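Local coordinates for protein angel homolog 2 (Homo sapiens, PDB 6RW0) that removes phosphate from 2',3'-cyclic phosphate ends as a member of the CCR4/nocturin family, and probably binds the 3'-untranslated regions of mRNAs, at residues M55-L60 / N414-L419; S61-E66 / R134-C139; Q104-D109 / C126-R131; C139-K144 / V171-L176. All blocks are in the same frame, centred on the assembly; numbering follows the deposited sequence.

Contact 1: M55-L60 / N414-L419; sequences MSYNIL and NSSDHL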
loop_
_atom_site.group_PDB
_atom_site.type_symbol
_atom_site.label_atom_id
_atom_site.label_comp_id
_atom_site.label_asym_id
_atom_site.label_seq_id
_atom_site.Cartn_x
_atom_site.Cartn_y
_atom_site.Cartn_z
ATOM N N MET A 55 4.057 -4.866 8.689
ATOM C CA MET A 55 2.591 -4.768 8.736
ATOM C C MET A 55 2.148 -3.625 7.816
ATOM O O MET A 55 2.743 -2.570 7.922
ATOM C CB MET A 55 2.112 -4.465 10.149
ATOM C CG MET A 55 0.632 -4.206 10.198
ATOM S SD MET A 55 0.065 -3.798 11.853
ATOM C CE MET A 55 -0.132 -5.440 12.514
ATOM N N SER A 56 1.180 -3.848 6.932
ATOM C CA SER A 56 0.580 -2.803 6.070
ATOM C C SER A 56 -0.873 -2.675 6.518
ATOM O O SER A 56 -1.544 -3.677 6.517
ATOM C CB SER A 56 0.689 -3.128 4.615
ATOM O OG SER A 56 0.212 -2.049 3.845
ATOM N N TYR A 57 -1.323 -1.497 6.916
ATOM C CA TYR A 57 -2.684 -1.357 7.461
ATOM C C TYR A 57 -3.286 -0.004 7.079
ATOM O O TYR A 57 -2.747 0.994 7.500
ATOM C CB TYR A 57 -2.604 -1.489 8.984
ATOM C CG TYR A 57 -3.889 -1.770 9.722
ATOM C CD1 TYR A 57 -5.067 -2.036 9.057
ATOM C CD2 TYR A 57 -3.888 -1.823 11.094
ATOM C CE1 TYR A 57 -6.228 -2.319 9.751
ATOM C CE2 TYR A 57 -5.036 -2.109 11.803
ATOM C CZ TYR A 57 -6.212 -2.346 11.128
ATOM O OH TYR A 57 -7.352 -2.628 11.812
ATOM N N ASN A 58 -4.395 -0.000 6.349
ATOM C CA ASN A 58 -5.189 1.220 6.105
ATOM C C ASN A 58 -6.133 1.271 7.317
ATOM O O ASN A 58 -6.977 0.417 7.405
ATOM C CB ASN A 58 -5.897 1.134 4.759
ATOM C CG ASN A 58 -6.817 2.306 4.523
ATOM O OD1 ASN A 58 -7.342 2.867 5.452
ATOM N ND2 ASN A 58 -7.020 2.658 3.274
ATOM N N ILE A 59 -5.952 2.225 8.226
ATOM C CA ILE A 59 -6.649 2.234 9.542
ATOM C C ILE A 59 -7.985 2.973 9.497
ATOM O O ILE A 59 -8.661 2.938 10.494
ATOM C CB ILE A 59 -5.710 2.777 10.639
ATOM C CG1 ILE A 59 -5.424 4.277 10.505
ATOM C CG2 ILE A 59 -4.431 1.960 10.681
ATOM C CD1 ILE A 59 -4.725 4.865 11.701
ATOM N N LEU A 60 -8.330 3.596 8.378
ATOM C CA LEU A 60 -9.582 4.328 8.174
ATOM C C LEU A 60 -9.566 5.652 8.938
ATOM O O LEU A 60 -9.670 5.681 10.168
ATOM C CB LEU A 60 -10.826 3.483 8.477
ATOM C CG LEU A 60 -12.183 4.185 8.330
ATOM C CD1 LEU A 60 -12.424 4.794 6.964
ATOM C CD2 LEU A 60 -13.282 3.174 8.675
ATOM N N ASN A 414 -12.936 -5.365 14.873
ATOM C CA ASN A 414 -11.990 -4.954 13.805
ATOM C C ASN A 414 -12.361 -3.512 13.488
ATOM O O ASN A 414 -13.384 -3.324 12.920
ATOM C CB ASN A 414 -12.115 -5.851 12.584
ATOM C CG ASN A 414 -12.024 -7.317 12.929
ATOM O OD1 ASN A 414 -13.007 -8.036 12.791
ATOM N ND2 ASN A 414 -10.848 -7.755 13.333
ATOM N N SER A 415 -11.496 -2.559 13.794
ATOM C CA SER A 415 -11.918 -1.161 13.811
ATOM C C SER A 415 -11.480 -0.364 12.587
ATOM O O SER A 415 -11.537 0.871 12.608
ATOM C CB SER A 415 -11.497 -0.473 15.111
ATOM O OG SER A 415 -12.360 -0.876 16.168
ATOM N N SER A 416 -11.114 -1.034 11.502
ATOM C CA SER A 416 -10.973 -0.401 10.203
ATOM C C SER A 416 -11.859 -1.127 9.193
ATOM O O SER A 416 -12.304 -2.254 9.436
ATOM C CB SER A 416 -9.513 -0.436 9.743
ATOM O OG SER A 416 -9.431 0.039 8.423
ATOM N N ASP A 417 -12.138 -0.467 8.065
ATOM C CA ASP A 417 -12.777 -1.145 6.939
ATOM C C ASP A 417 -11.782 -1.950 6.110
ATOM O O ASP A 417 -12.186 -2.584 5.127
ATOM C CB ASP A 417 -13.652 -0.218 6.076
ATOM C CG ASP A 417 -12.901 0.921 5.440
ATOM O OD1 ASP A 417 -11.760 1.199 5.837
ATOM O OD2 ASP A 417 -13.487 1.552 4.527
ATOM N N HIS A 418 -10.511 -1.970 6.500
ATOM C CA HIS A 418 -9.528 -2.867 5.920
ATOM C C HIS A 418 -9.002 -3.820 6.981
ATOM O O HIS A 418 -9.105 -3.569 8.187
ATOM C CB HIS A 418 -8.312 -2.114 5.357
ATOM C CG HIS A 418 -8.637 -1.204 4.226
ATOM N ND1 HIS A 418 -8.130 -1.376 2.956
ATOM C CD2 HIS A 418 -9.436 -0.113 4.166
ATOM C CE1 HIS A 418 -8.597 -0.428 2.165
ATOM N NE2 HIS A 418 -9.397 0.351 2.875
ATOM N N LEU A 419 -8.413 -4.956 6.508
ATOM C CA LEU A 419 -7.659 -5.830 7.385
ATOM C C LEU A 419 -6.173 -5.512 7.306
ATOM O O LEU A 419 -5.671 -5.130 6.242
ATOM C CB LEU A 419 -7.824 -7.281 6.937
ATOM C CG LEU A 419 -9.233 -7.853 7.026
ATOM C CD1 LEU A 419 -9.277 -9.251 6.405
ATOM C CD2 LEU A 419 -9.699 -7.912 8.453
HETATM O O HOH W 1 -9.672 -3.898 10.971
HETATM O O HOH W 2 -4.929 -2.612 5.223
HETATM O O HOH W 3 -10.169 3.090 4.769
#
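The amide of Asn58 lies flat over one face of the His418 ring, the two planes 11° apart. Its CB sits 3.7 Å from the ring centroid of His418 and only 12° off the normal, a CH-pi contact, while ND2 reaches out toward the rim. Asp417 OD1 lies in plane at the edge of the imidazole. The Tyr57 ring carries Ile59 CG2 over one face, and His418 O meets its edge at CE1, 3.5 Å away. Asn58 ND2 finds its acceptors outside the stack, in Asp236 and Glu105, and His418 ND1 is bonded to Asp364, so both ring and amide are fixed at their polar ends.

Ser416 OG, set anti to its backbone N (chi1 173°), donates to Asn58 O over 2.7 Å and accepts from His418 N at 3.0 Å, closing an ST turn. On the 55-60 side, Asn58 OD1 accepts from Leu60 N at 3.2 Å in an Asx turn. Water 3 donates to both Asn58 OD1 and Asp417 OD1, while water 1 ties Tyr57 OH, also hydrogen-bonded to Glu92, to Ser416 N and His418 O. Asp417 OD2 has its partner in Tyr72. The Ser-Asp-His sequence packed against an asparagine at a strand end is the arrangement expected at the active site of a DNase I-like endonuclease/exonuclease/phosphatase fold.

Contact 2: S61-E66 / R134-C139; sequences SQDLLE and RKPDGC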
loop_
_atom_site.group_PDB
_atom_site.type_symbol
_atom_site.label_atom_id
_atom_site.label_comp_id
_atom_site.label_asym_id
_atom_site.label_seq_id
_atom_site.Cartn_x
_atom_site.Cartn_y
_atom_site.Cartn_z
ATOM N N SER A 61 -9.431 6.748 8.205
ATOM C CA SER A 61 -9.450 8.077 8.804
ATOM C C SER A 61 -10.852 8.415 9.287
ATOM O O SER A 61 -11.831 8.182 8.576
ATOM C CB SER A 61 -8.999 9.073 7.736
ATOM O OG SER A 61 -9.570 10.362 7.900
ATOM N N GLN A 62 -10.956 8.967 10.500
ATOM C CA GLN A 62 -12.277 9.300 11.035
ATOM C C GLN A 62 -13.005 10.313 10.158
ATOM O O GLN A 62 -14.223 10.190 9.938
ATOM C CB GLN A 62 -12.167 9.831 12.464
ATOM C CG GLN A 62 -13.513 9.920 13.167
ATOM C CD GLN A 62 -14.112 8.547 13.435
ATOM O OE1 GLN A 62 -13.393 7.563 13.546
ATOM N NE2 GLN A 62 -15.432 8.487 13.568
ATOM N N ASP A 63 -12.297 11.343 9.672
ATOM C CA ASP A 63 -12.937 12.328 8.808
ATOM C C ASP A 63 -13.492 11.657 7.557
ATOM O O ASP A 63 -14.599 11.975 7.110
ATOM C CB ASP A 63 -11.943 13.406 8.364
ATOM C CG ASP A 63 -11.618 14.423 9.441
ATOM O OD1 ASP A 63 -12.182 14.370 10.550
ATOM O OD2 ASP A 63 -10.769 15.298 9.157
ATOM N N LEU A 64 -12.715 10.743 6.961
ATOM C CA LEU A 64 -13.178 10.064 5.752
ATOM C C LEU A 64 -14.315 9.098 6.051
ATOM O O LEU A 64 -15.228 8.951 5.233
ATOM C CB LEU A 64 -12.014 9.376 5.040
ATOM C CG LEU A 64 -10.901 10.324 4.583
ATOM C CD1 LEU A 64 -9.840 9.517 3.818
ATOM C CD2 LEU A 64 -11.432 11.479 3.753
ATOM N N LEU A 65 -14.307 8.461 7.222
ATOM C CA LEU A 65 -15.433 7.635 7.627
ATOM C C LEU A 65 -16.703 8.473 7.683
ATOM O O LEU A 65 -17.722 8.128 7.073
ATOM C CB LEU A 65 -15.110 7.027 8.989
ATOM C CG LEU A 65 -16.025 5.987 9.617
ATOM C CD1 LEU A 65 -15.317 5.409 10.850
ATOM C CD2 LEU A 65 -17.368 6.576 10.006
ATOM N N GLU A 66 -16.638 9.612 8.380
ATOM C CA GLU A 66 -17.810 10.464 8.559
ATOM C C GLU A 66 -18.259 11.096 7.252
ATOM O O GLU A 66 -19.467 11.277 7.044
ATOM C CB GLU A 66 -17.517 11.499 9.649
ATOM C CG GLU A 66 -17.422 10.824 11.013
ATOM C CD GLU A 66 -17.031 11.739 12.144
ATOM O OE1 GLU A 66 -16.880 12.954 11.912
ATOM O OE2 GLU A 66 -16.868 11.219 13.267
ATOM N N ARG A 134 -6.507 19.941 0.702
ATOM C CA ARG A 134 -7.417 20.008 1.851
ATOM C C ARG A 134 -7.628 18.664 2.530
ATOM O O ARG A 134 -8.529 18.526 3.367
ATOM C CB ARG A 134 -8.771 20.578 1.427
ATOM C CG ARG A 134 -8.685 22.023 0.993
ATOM C CD ARG A 134 -10.042 22.593 0.645
ATOM N NE ARG A 134 -9.938 23.982 0.206
ATOM C CZ ARG A 134 -9.876 25.024 1.027
ATOM N NH1 ARG A 134 -9.902 24.836 2.339
ATOM N NH2 ARG A 134 -9.781 26.252 0.535
ATOM N N LYS A 135 -6.828 17.698 2.200
ATOM C CA LYS A 135 -7.049 16.341 2.636
ATOM C C LYS A 135 -6.508 16.179 4.051
ATOM O O LYS A 135 -5.527 16.831 4.428
ATOM C CB LYS A 135 -6.332 15.400 1.687
ATOM C CG LYS A 135 -6.785 15.523 0.234
ATOM C CD LYS A 135 -8.290 15.302 0.060
ATOM C CE LYS A 135 -8.689 15.385 -1.419
ATOM N NZ LYS A 135 -8.324 16.737 -1.960
ATOM N N PRO A 136 -7.160 15.361 4.871
ATOM C CA PRO A 136 -6.820 15.294 6.296
ATOM C C PRO A 136 -5.828 14.217 6.709
ATOM O O PRO A 136 -5.467 14.169 7.891
ATOM C CB PRO A 136 -8.191 14.993 6.932
ATOM C CG PRO A 136 -8.865 14.087 5.912
ATOM C CD PRO A 136 -8.424 14.647 4.561
ATOM N N ASP A 137 -5.384 13.366 5.788
ATOM C CA ASP A 137 -4.784 12.097 6.151
ATOM C C ASP A 137 -3.580 11.824 5.270
ATOM O O ASP A 137 -3.353 12.493 4.255
ATOM C CB ASP A 137 -5.780 10.933 5.965
ATOM C CG ASP A 137 -6.176 10.728 4.499
ATOM O OD1 ASP A 137 -6.710 11.675 3.900
ATOM O OD2 ASP A 137 -5.943 9.644 3.919
ATOM N N GLY A 138 -2.825 10.807 5.651
ATOM C CA GLY A 138 -1.675 10.433 4.867
ATOM C C GLY A 138 -1.099 9.090 5.242
ATOM O O GLY A 138 -1.736 8.269 5.907
ATOM N N CYS A 139 0.124 8.882 4.781
ATOM C CA CYS A 139 0.851 7.644 4.990
ATOM C C CYS A 139 1.886 7.819 6.091
ATOM O O CYS A 139 2.524 8.875 6.216
ATOM C CB CYS A 139 1.622 7.246 3.732
ATOM S SG CYS A 139 0.635 6.753 2.339
#
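Pro136 and Leu64 make the apolar part of this contact, Leu64 CD2 lying 4.2 Å from Pro136 CG. Asp63, the residue before Leu64, also touches the proline: its side chain and the proline ring slide past each other in opposite directions, and Asp63 OD2 comes to 3.4 Å from Pro136 CB. This is van der Waals contact of a carboxylate oxygen with a methylene.

A second group of contacts gathers round Asp137. The side chains of Leu64 and Asp137 cross at about a right angle, with Leu64 CD1 set against the carboxylate, 3.8 Å from Asp137 OD1 and nearly as close to OD2. At its base, Asp137 CB meets Ser61 CB at 4.1 Å. Standing between the backbone N and the carbonyl carbon (chi1 65°), Asp137 CG is placed 3.9 Å from Leu64 CD1. The charge is answered outside the two segments, in a salt bridge from OD1 to Arg131, which would be expected to favour the ionised form.

Hydrogen bonding does not cross between the segments; it organises the helix side. Ser61 OG accepts weakly from Leu64 N at 3.3 Å and is also bonded to Gln107 OE1, which in turn takes Asp63 N. Read together, a serine N-cap opens helix 62-67, whose first turn rests on Pro136 and on Asp137, the first residue of strand 137-144. The capped helix thus packs on the start of that strand within the DNase I-like domain, with the Leu64 side chain about 5 Å from the bound magnesium.

Contact 3: Q104-D109 / C126-R131; sequences QEVQED and CEYKMR. With MG (magnesium ion), chain B.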
loop_
_atom_site.group_PDB
_atom_site.type_symbol
_atom_site.label_atom_id
_atom_site.label_comp_id
_atom_site.label_asym_id
_atom_site.label_seq_id
_atom_site.Cartn_x
_atom_site.Cartn_y
_atom_site.Cartn_z
ATOM N N GLN A 104 -1.797 3.577 6.270
ATOM C CA GLN A 104 -2.498 4.521 5.419
ATOM C C GLN A 104 -3.720 5.065 6.150
ATOM O O GLN A 104 -4.197 4.485 7.126
ATOM C CB GLN A 104 -2.892 3.895 4.068
ATOM C CG GLN A 104 -1.740 3.152 3.360
ATOM C CD GLN A 104 -1.580 1.729 3.832
ATOM O OE1 GLN A 104 -2.556 1.055 4.171
ATOM N NE2 GLN A 104 -0.346 1.257 3.866
ATOM N N GLU A 105 -4.224 6.194 5.643
ATOM C CA GLU A 105 -5.367 6.904 6.227
ATOM C C GLU A 105 -5.096 7.328 7.667
ATOM O O GLU A 105 -5.976 7.287 8.528
ATOM C CB GLU A 105 -6.678 6.143 6.061
ATOM C CG GLU A 105 -7.071 6.115 4.605
ATOM C CD GLU A 105 -8.533 5.845 4.359
ATOM O OE1 GLU A 105 -9.383 6.191 5.222
ATOM O OE2 GLU A 105 -8.830 5.286 3.278
ATOM N N VAL A 106 -3.859 7.756 7.910
ATOM C CA VAL A 106 -3.423 8.287 9.195
ATOM C C VAL A 106 -3.784 9.766 9.217
ATOM O O VAL A 106 -3.195 10.568 8.486
ATOM C CB VAL A 106 -1.917 8.066 9.383
ATOM C CG1 VAL A 106 -1.399 8.772 10.640
ATOM C CG2 VAL A 106 -1.614 6.568 9.363
ATOM N N GLN A 107 -4.764 10.124 10.047
ATOM C CA GLN A 107 -5.288 11.484 10.088
ATOM C C GLN A 107 -4.371 12.380 10.913
ATOM O O GLN A 107 -3.940 12.002 12.005
ATOM C CB GLN A 107 -6.696 11.445 10.680
ATOM C CG GLN A 107 -7.417 12.748 10.637
ATOM C CD GLN A 107 -8.885 12.591 10.925
ATOM O OE1 GLN A 107 -9.572 11.820 10.260
ATOM N NE2 GLN A 107 -9.369 13.302 11.931
ATOM N N GLU A 108 -4.064 13.568 10.381
ATOM C CA GLU A 108 -2.995 14.385 10.951
ATOM C C GLU A 108 -3.263 14.746 12.411
ATOM O O GLU A 108 -2.365 14.629 13.257
ATOM C CB GLU A 108 -2.776 15.652 10.117
ATOM C CG GLU A 108 -1.612 16.516 10.645
ATOM C CD GLU A 108 -1.518 17.901 10.006
ATOM O OE1 GLU A 108 -2.567 18.502 9.689
ATOM O OE2 GLU A 108 -0.378 18.379 9.815
ATOM N N ASP A 109 -4.470 15.228 12.731
ATOM C CA ASP A 109 -4.712 15.677 14.102
ATOM C C ASP A 109 -4.608 14.513 15.080
ATOM O O ASP A 109 -3.926 14.605 16.110
ATOM C CB ASP A 109 -6.009 16.494 14.248
ATOM C CG ASP A 109 -7.274 15.775 13.794
ATOM O OD1 ASP A 109 -7.236 14.632 13.308
ATOM O OD2 ASP A 109 -8.349 16.401 13.956
ATOM N N CYS A 126 8.655 7.112 13.984
ATOM C CA CYS A 126 7.568 7.319 13.033
ATOM C C CYS A 126 7.875 8.459 12.072
ATOM O O CYS A 126 8.313 9.533 12.492
ATOM C CB CYS A 126 6.280 7.678 13.779
ATOM S SG CYS A 126 5.731 6.414 14.942
ATOM N N GLU A 127 7.598 8.231 10.785
ATOM C CA GLU A 127 7.707 9.263 9.755
ATOM C C GLU A 127 6.400 9.358 8.983
ATOM O O GLU A 127 5.850 8.337 8.555
ATOM C CB GLU A 127 8.859 8.961 8.787
ATOM C CG GLU A 127 10.249 9.070 9.406
ATOM C CD GLU A 127 10.679 10.501 9.717
ATOM O OE1 GLU A 127 10.035 11.467 9.233
ATOM O OE2 GLU A 127 11.679 10.654 10.453
ATOM N N TYR A 128 5.921 10.581 8.772
ATOM C CA TYR A 128 4.611 10.824 8.190
ATOM C C TYR A 128 4.719 11.639 6.917
ATOM O O TYR A 128 5.587 12.503 6.777
ATOM C CB TYR A 128 3.778 11.633 9.182
ATOM C CG TYR A 128 2.329 11.942 8.875
ATOM C CD1 TYR A 128 1.418 10.940 8.568
ATOM C CD2 TYR A 128 1.850 13.237 8.996
ATOM C CE1 TYR A 128 0.088 11.236 8.350
ATOM C CE2 TYR A 128 0.522 13.542 8.785
ATOM C CZ TYR A 128 -0.357 12.542 8.461
ATOM O OH TYR A 128 -1.680 12.867 8.275
ATOM N N LYS A 129 3.793 11.383 6.004
ATOM C CA LYS A 129 3.595 12.241 4.844
ATOM C C LYS A 129 2.100 12.394 4.614
ATOM O O LYS A 129 1.424 11.441 4.213
ATOM C CB LYS A 129 4.285 11.681 3.604
ATOM C CG LYS A 129 4.075 12.518 2.349
ATOM C CD LYS A 129 4.585 13.953 2.528
ATOM C CE LYS A 129 4.383 14.762 1.276
ATOM N NZ LYS A 129 4.737 16.189 1.473
ATOM N N MET A 130 1.593 13.596 4.837
ATOM C CA MET A 130 0.180 13.896 4.668
ATOM C C MET A 130 -0.127 14.173 3.203
ATOM O O MET A 130 0.697 14.731 2.474
ATOM C CB MET A 130 -0.158 15.155 5.471
ATOM C CG MET A 130 -1.633 15.425 5.643
ATOM S SD MET A 130 -1.853 16.882 6.699
ATOM C CE MET A 130 -0.969 18.148 5.802
ATOM N N ARG A 131 -1.329 13.777 2.771
ATOM C CA ARG A 131 -1.832 14.195 1.470
ATOM C C ARG A 131 -1.838 15.715 1.393
ATOM O O ARG A 131 -1.927 16.410 2.411
ATOM C CB ARG A 131 -3.241 13.643 1.221
ATOM C CG ARG A 131 -3.241 12.144 0.904
ATOM C CD ARG A 131 -4.495 11.767 0.133
ATOM N NE ARG A 131 -5.683 11.764 0.972
ATOM C CZ ARG A 131 -6.927 11.706 0.513
ATOM N NH1 ARG A 131 -7.936 11.683 1.374
ATOM N NH2 ARG A 131 -7.165 11.679 -0.795
HETATM MG MG MG B . -10.785 4.230 2.741
HETATM O O HOH W 4 -11.661 6.021 3.663
HETATM O O HOH W 5 -12.722 3.043 2.672
HETATM O O HOH W 6 -11.708 5.030 0.492
HETATM O O HOH W 3 -10.169 3.090 4.769
HETATM O O HOH W 7 -10.396 2.419 1.441
#
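Tyr128 OH donates to Val106 O over 2.8 Å, the hydrogen bond that joins the two segments. The hydroxyl arrives at a C=O...O angle of 148°, tilted 27° from the carbonyl plane. Glu108 N is also near, 3.3 Å from Tyr128 OH, but its angle is too poor for a bond. Beside the hydroxyl, Val106 CG1 touches Tyr128 CE1 at 3.7 Å, the two side chains sliding past each other in opposite directions. Tyr111 of helix 108-121 stacks with the Tyr128 ring, and Met130 N stands over the centre of one face.

Glu108 crosses the Tyr128 side chain at about a right angle, its CG anti to the backbone N (chi1 -177°). Its extended chain brings Glu108 OE1 to 3.5 Å from Met130 SD, a carboxylate-thioether approach where Glu108 is exposed to solvent.

Glu105 turns the other way, to the metal. With Val106 it faces Gly138 in a G1 beta bulge. Glu105 OE2 binds the magnesium at 2.3 Å, and five waters make up the remaining ligands. Water 4, one of them, also donates to Glu105 OE1 over 2.8 Å, while Ser61 N donates to the same oxygen and Asn58 ND2 to OE2. One carboxylate thus supplies the metal's sole protein ligand, each of its oxygens held by a second-shell donor, while the tyrosine hydroxyl ties the chain just after it to strand 124-130. The bonds to both oxygens would hold the carboxylate's orientation toward the magnesium, whose other ligands are waters.

Contact 4: C139-K144 / V171-L176; sequences CAICFK and VGLVLL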
loop_
_atom_site.group_PDB
_atom_site.type_symbol
_atom_site.label_atom_id
_atom_site.label_comp_id
_atom_site.label_asym_id
_atom_site.label_seq_id
_atom_site.Cartn_x
_atom_site.Cartn_y
_atom_site.Cartn_z
ATOM N N CYS A 139 0.124 8.882 4.781
ATOM C CA CYS A 139 0.851 7.644 4.990
ATOM C C CYS A 139 1.886 7.819 6.091
ATOM O O CYS A 139 2.524 8.875 6.216
ATOM C CB CYS A 139 1.622 7.246 3.732
ATOM S SG CYS A 139 0.635 6.753 2.339
ATOM N N ALA A 140 2.105 6.762 6.855
ATOM C CA ALA A 140 3.186 6.740 7.823
ATOM C C ALA A 140 4.004 5.475 7.623
ATOM O O ALA A 140 3.458 4.423 7.286
ATOM C CB ALA A 140 2.678 6.819 9.264
ATOM N N ILE A 141 5.315 5.588 7.798
ATOM C CA ILE A 141 6.188 4.425 7.924
ATOM C C ILE A 141 6.877 4.530 9.272
ATOM O O ILE A 141 7.506 5.549 9.576
ATOM C CB ILE A 141 7.218 4.310 6.788
ATOM C CG1 ILE A 141 6.542 4.172 5.431
ATOM C CG2 ILE A 141 8.103 3.079 7.026
ATOM C CD1 ILE A 141 7.506 4.244 4.227
ATOM N N CYS A 142 6.748 3.484 10.076
ATOM C CA CYS A 142 7.286 3.443 11.423
ATOM C C CYS A 142 8.142 2.195 11.544
ATOM O O CYS A 142 7.867 1.178 10.906
ATOM C CB CYS A 142 6.145 3.377 12.442
ATOM S SG CYS A 142 4.799 4.569 12.155
ATOM N N PHE A 143 9.191 2.244 12.338
ATOM C CA PHE A 143 10.078 1.069 12.467
ATOM C C PHE A 143 10.652 1.023 13.883
ATOM O O PHE A 143 10.779 2.041 14.497
ATOM C CB PHE A 143 11.166 1.109 11.392
ATOM C CG PHE A 143 12.099 2.271 11.551
ATOM C CD1 PHE A 143 11.906 3.447 10.864
ATOM C CD2 PHE A 143 13.124 2.193 12.463
ATOM C CE1 PHE A 143 12.768 4.505 11.055
ATOM C CE2 PHE A 143 13.979 3.250 12.655
ATOM C CZ PHE A 143 13.801 4.394 11.943
ATOM N N LYS A 144 10.896 -0.174 14.387
ATOM C CA LYS A 144 11.447 -0.316 15.750
ATOM C C LYS A 144 12.863 0.247 15.726
ATOM O O LYS A 144 13.643 -0.228 14.947
ATOM C CB LYS A 144 11.453 -1.786 16.169
ATOM C CG LYS A 144 10.077 -2.362 16.439
ATOM C CD LYS A 144 9.365 -1.695 17.568
ATOM C CE LYS A 144 8.220 -2.519 18.110
ATOM N NZ LYS A 144 8.721 -3.720 18.805
ATOM N N VAL A 171 -0.213 10.719 -2.037
ATOM C CA VAL A 171 1.198 10.760 -1.693
ATOM C C VAL A 171 1.771 9.357 -1.509
ATOM O O VAL A 171 1.056 8.355 -1.433
ATOM C CB VAL A 171 1.470 11.588 -0.415
ATOM C CG1 VAL A 171 1.085 13.050 -0.594
ATOM C CG2 VAL A 171 0.732 10.985 0.792
ATOM N N GLY A 172 3.102 9.328 -1.416
ATOM C CA GLY A 172 3.833 8.146 -1.010
ATOM C C GLY A 172 4.985 8.542 -0.110
ATOM O O GLY A 172 5.274 9.729 0.078
ATOM N N LEU A 173 5.658 7.531 0.430
ATOM C CA LEU A 173 6.779 7.761 1.333
ATOM C C LEU A 173 7.732 6.588 1.198
ATOM O O LEU A 173 7.288 5.437 1.145
ATOM C CB LEU A 173 6.312 7.909 2.781
ATOM C CG LEU A 173 7.389 8.259 3.804
ATOM C CD1 LEU A 173 8.056 9.578 3.537
ATOM C CD2 LEU A 173 6.737 8.257 5.195
ATOM N N VAL A 174 9.026 6.881 1.103
ATOM C CA VAL A 174 10.061 5.862 0.943
ATOM C C VAL A 174 11.127 6.121 1.993
ATOM O O VAL A 174 11.683 7.225 2.059
ATOM C CB VAL A 174 10.676 5.879 -0.468
ATOM C CG1 VAL A 174 11.716 4.784 -0.601
ATOM C CG2 VAL A 174 9.577 5.737 -1.530
ATOM N N LEU A 175 11.406 5.126 2.828
ATOM C CA LEU A 175 12.495 5.223 3.786
ATOM C C LEU A 175 13.612 4.284 3.360
ATOM O O LEU A 175 13.364 3.215 2.794
ATOM C CB LEU A 175 12.066 4.838 5.207
ATOM C CG LEU A 175 10.906 5.584 5.863
ATOM C CD1 LEU A 175 10.847 5.271 7.365
ATOM C CD2 LEU A 175 10.938 7.077 5.640
ATOM N N LEU A 176 14.842 4.677 3.648
ATOM C CA LEU A 176 15.980 3.783 3.524
ATOM C C LEU A 176 16.467 3.500 4.939
ATOM O O LEU A 176 16.774 4.436 5.684
ATOM C CB LEU A 176 17.074 4.400 2.666
ATOM C CG LEU A 176 18.154 3.387 2.287
ATOM C CD1 LEU A 176 17.664 2.278 1.356
ATOM C CD2 LEU A 176 19.325 4.121 1.647
#
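Ile141 reaches from strand 139-144 between Leu173 and Leu175 of strand 171-176. Its CB already lies 3.8 Å from Leu175 CD1, and the CG2 branch comes closer to that same methyl, at 3.5 Å. The other branch begins at CG1, anti to the carbonyl carbon (chi1 -61°), where Leu173 CD2 is its neighbour at 4.1 Å. With chi2 at 172° the chain continues extended, putting the tip CD1 3.3 Å from Leu173 O and 4.0 Å from Leu173 CG. The methyl therefore presses close on the backbone carbonyl of the facing strand, in a contact with no hydrogen bond. Val191 and Asn193 of strand 189-195 also touch this isoleucine.

Either end adds a lesser contact. Leu175 CD1 lies at the edge of the Phe143 ring, 4.1 Å from Phe143 CD1, and Phe148 and Leu150 pack on the same phenylalanine. At the start of the strand, Cys139 SG approaches Val171 O at 4.1 Å, the carbonyl itself being bonded to Thr194.

The segments run 7.1 Å apart at closest, their directions 14° from parallel, yet they belong to different seven-stranded sheets. Strand 137-144 is bonded edge to edge with strands 100-107 and 124-130. Contact here is thus face to face, in the core of the two-sheet sandwich that characterises the DNase I-like fold. With no hydrogen bond across, the interface implies cohesion from dispersion and burial of the aliphatic branches.

Contact 3 binds the magnesium through Glu105, and contacts 1 and 2 lie close to it, whereas contact 4 lies farther from the ion, between the two sheets: the side chain of Asn58 is about 4 Å and that of Leu64 about 5 Å from the ion, against about 12 Å for Cys139. Water 3, a metal ligand in contact 3, is the same water that links the two segments of contact 1. Strand pairing continues the connection, with Ile59 N probably bonded to Gln104 O at 3.1 Å. Leu60 CD2 packs on Leu65 CD1 at 3.7 Å, joining contact 1 to contact 2. Contacts 2 and 3 have centres about 9 Å apart; Ile141 N probably bonds Glu127 O at 2.9 Å, carrying contact 3 into contact 4.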